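Local coordinates for mandelate racemase / muconate lactonizing enzyme family protein (Agrobacterium tumefaciens, PDB 4DXK) that belongs to the mandelate racemase subgroup of the enolase superfamily and probably acts on an acid substrate at a metal site in its barrel domain, at the interface of chains A and B. Sequence-based numbering; all coordinates share one arbitrary frame. Chains: chain A/B, Mandelate racemase / muconate lactonizing enzyme family protein.

The interface of chains A and B. Residues chain A 309-312; chain B 274, 277, 281.
The carbonyl oxygen of A:Ala310, at the C-terminal end of helix 297-310, takes a hydrogen bond from the guanidinium of B:Arg277, with NH1 2.9 Å from O. The helix dipole would probably add to the attraction. The donor lies in the carbonyl plane, on a lone pair of the oxygen, although the oxygen is tilted slightly from the guanidinium plane. The oxygen also lies obliquely over one face of the B:Trp274 indole, close to CD1 and NE1, but the indole N-H points elsewhere; at best it makes a weak, bent bond from NE1 to the carbonyl O of A:Glu309 at 3.3 Å.

B:Arg277 reaches across from helix 272-281 with CG anti to its backbone N (chi1 162°) and the chain extended as far as NE, which lays the arm over one face of A:Trp311. B:Arg277 CD sits 3.6 Å from the centroid of the six-membered ring of A:Trp311, and B:Arg277 NE, in a cation-pi contact, 3.7 Å from that of its five-membered ring. Guanidinium and indole are nearly parallel, 15° apart. One turn further along the same helix, B:Glu281 OE2 takes an almost straight hydrogen bond of 2.8 Å from B:Arg277 NE, a salt bridge that meets the carboxylate from above its plane. Together with the NH1 bond and the indole face, this helps fix the rotation of the guanidinium, and the acid probably balances its charge. The same OE2 passes above the rim of the A:Trp311 indole, near NE1.

On the other flank, the imidazole of A:His312 borders both partners, with CE1 3.5 Å from B:Trp274 NE1 and CD2 at the guanidinium edge. The aliphatic part of A:Glu309 reaches the benzo ring of B:Trp274, CG to CZ2 at 4.0 Å. Repeated with the chains exchanged, this helix-end contact helps join two barrel domains in a two-fold pair that is probably a building block of the deposited octamer.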
loop_
_atom_site.group_PDB
_atom_site.type_symbol
_atom_site.label_atom_id
_atom_site.label_comp_id
_atom_site.label_asym_id
_atom_site.label_seq_id
_atom_site.Cartn_x
_atom_site.Cartn_y
_atom_site.Cartn_z
ATOM N N GLU A 309 -19.269 -0.974 -14.979
ATOM C CA GLU A 309 -19.427 -2.387 -15.297
ATOM C C GLU A 309 -18.097 -3.124 -15.251
ATOM O O GLU A 309 -18.035 -4.292 -14.860
ATOM C CB GLU A 309 -20.118 -2.550 -16.659
ATOM C CG GLU A 309 -20.509 -3.991 -16.961
ATOM C CD GLU A 309 -21.276 -4.166 -18.261
ATOM O OE1 GLU A 309 -21.400 -3.196 -19.032
ATOM O OE2 GLU A 309 -21.755 -5.293 -18.504
ATOM N N ALA A 310 -17.021 -2.435 -15.631
ATOM C CA ALA A 310 -15.691 -3.014 -15.538
ATOM C C ALA A 310 -15.328 -3.337 -14.089
ATOM O O ALA A 310 -14.537 -4.241 -13.828
ATOM C CB ALA A 310 -14.637 -2.096 -16.171
ATOM N N TRP A 311 -15.906 -2.585 -13.145
ATOM C CA TRP A 311 -15.717 -2.826 -11.711
ATOM C C TRP A 311 -16.786 -3.749 -11.114
ATOM O O TRP A 311 -16.864 -3.902 -9.908
ATOM C CB TRP A 311 -15.628 -1.501 -10.932
ATOM C CG TRP A 311 -14.210 -1.010 -10.772
ATOM C CD1 TRP A 311 -13.453 -1.049 -9.625
ATOM C CD2 TRP A 311 -13.366 -0.442 -11.784
ATOM N NE1 TRP A 311 -12.208 -0.526 -9.870
ATOM C CE2 TRP A 311 -12.120 -0.160 -11.185
ATOM C CE3 TRP A 311 -13.538 -0.151 -13.142
ATOM C CZ2 TRP A 311 -11.058 0.413 -11.896
ATOM C CZ3 TRP A 311 -12.476 0.410 -13.844
ATOM C CH2 TRP A 311 -11.257 0.683 -13.220
ATOM N N HIS A 312 -17.599 -4.374 -11.963
ATOM C CA HIS A 312 -18.651 -5.288 -11.505
ATOM C C HIS A 312 -19.742 -4.580 -10.693
ATOM O O HIS A 312 -20.389 -5.207 -9.843
ATOM C CB HIS A 312 -18.081 -6.455 -10.674
ATOM C CG HIS A 312 -17.001 -7.230 -11.364
ATOM N ND1 HIS A 312 -17.211 -7.899 -12.549
ATOM C CD2 HIS A 312 -15.713 -7.467 -11.022
ATOM C CE1 HIS A 312 -16.096 -8.501 -12.918
ATOM N NE2 HIS A 312 -15.170 -8.256 -12.008
ATOM N N TRP B 274 -12.167 -5.807 -18.944
ATOM C CA TRP B 274 -11.680 -6.266 -17.649
ATOM C C TRP B 274 -10.166 -6.465 -17.648
ATOM O O TRP B 274 -9.496 -6.161 -16.651
ATOM C CB TRP B 274 -12.450 -7.521 -17.191
ATOM C CG TRP B 274 -13.872 -7.160 -16.858
ATOM C CD1 TRP B 274 -14.352 -6.792 -15.635
ATOM C CD2 TRP B 274 -14.974 -7.048 -17.771
ATOM N NE1 TRP B 274 -15.680 -6.471 -15.729
ATOM C CE2 TRP B 274 -16.087 -6.611 -17.029
ATOM C CE3 TRP B 274 -15.131 -7.278 -19.141
ATOM C CZ2 TRP B 274 -17.343 -6.406 -17.609
ATOM C CZ3 TRP B 274 -16.376 -7.068 -19.719
ATOM C CH2 TRP B 274 -17.469 -6.644 -18.950
ATOM N N ARG B 277 -8.900 -2.919 -17.402
ATOM C CA ARG B 277 -8.956 -2.478 -16.008
ATOM C C ARG B 277 -7.734 -2.984 -15.247
ATOM O O ARG B 277 -7.070 -2.226 -14.536
ATOM C CB ARG B 277 -10.231 -2.974 -15.326
ATOM C CG ARG B 277 -10.162 -2.934 -13.793
ATOM C CD ARG B 277 -11.472 -3.368 -13.146
ATOM N NE ARG B 277 -11.275 -3.649 -11.720
ATOM C CZ ARG B 277 -12.041 -4.444 -10.980
ATOM N NH1 ARG B 277 -13.106 -5.031 -11.489
ATOM N NH2 ARG B 277 -11.723 -4.649 -9.708
ATOM N N GLU B 281 -4.912 -0.691 -13.489
ATOM C CA GLU B 281 -4.703 -0.829 -12.049
ATOM C C GLU B 281 -3.251 -1.077 -11.670
ATOM O O GLU B 281 -2.883 -0.908 -10.500
ATOM C CB GLU B 281 -5.584 -1.942 -11.451
ATOM C CG GLU B 281 -7.063 -1.589 -11.332
ATOM C CD GLU B 281 -7.891 -2.664 -10.630
ATOM O OE1 GLU B 281 -7.357 -3.749 -10.312
ATOM O OE2 GLU B 281 -9.086 -2.417 -10.383
#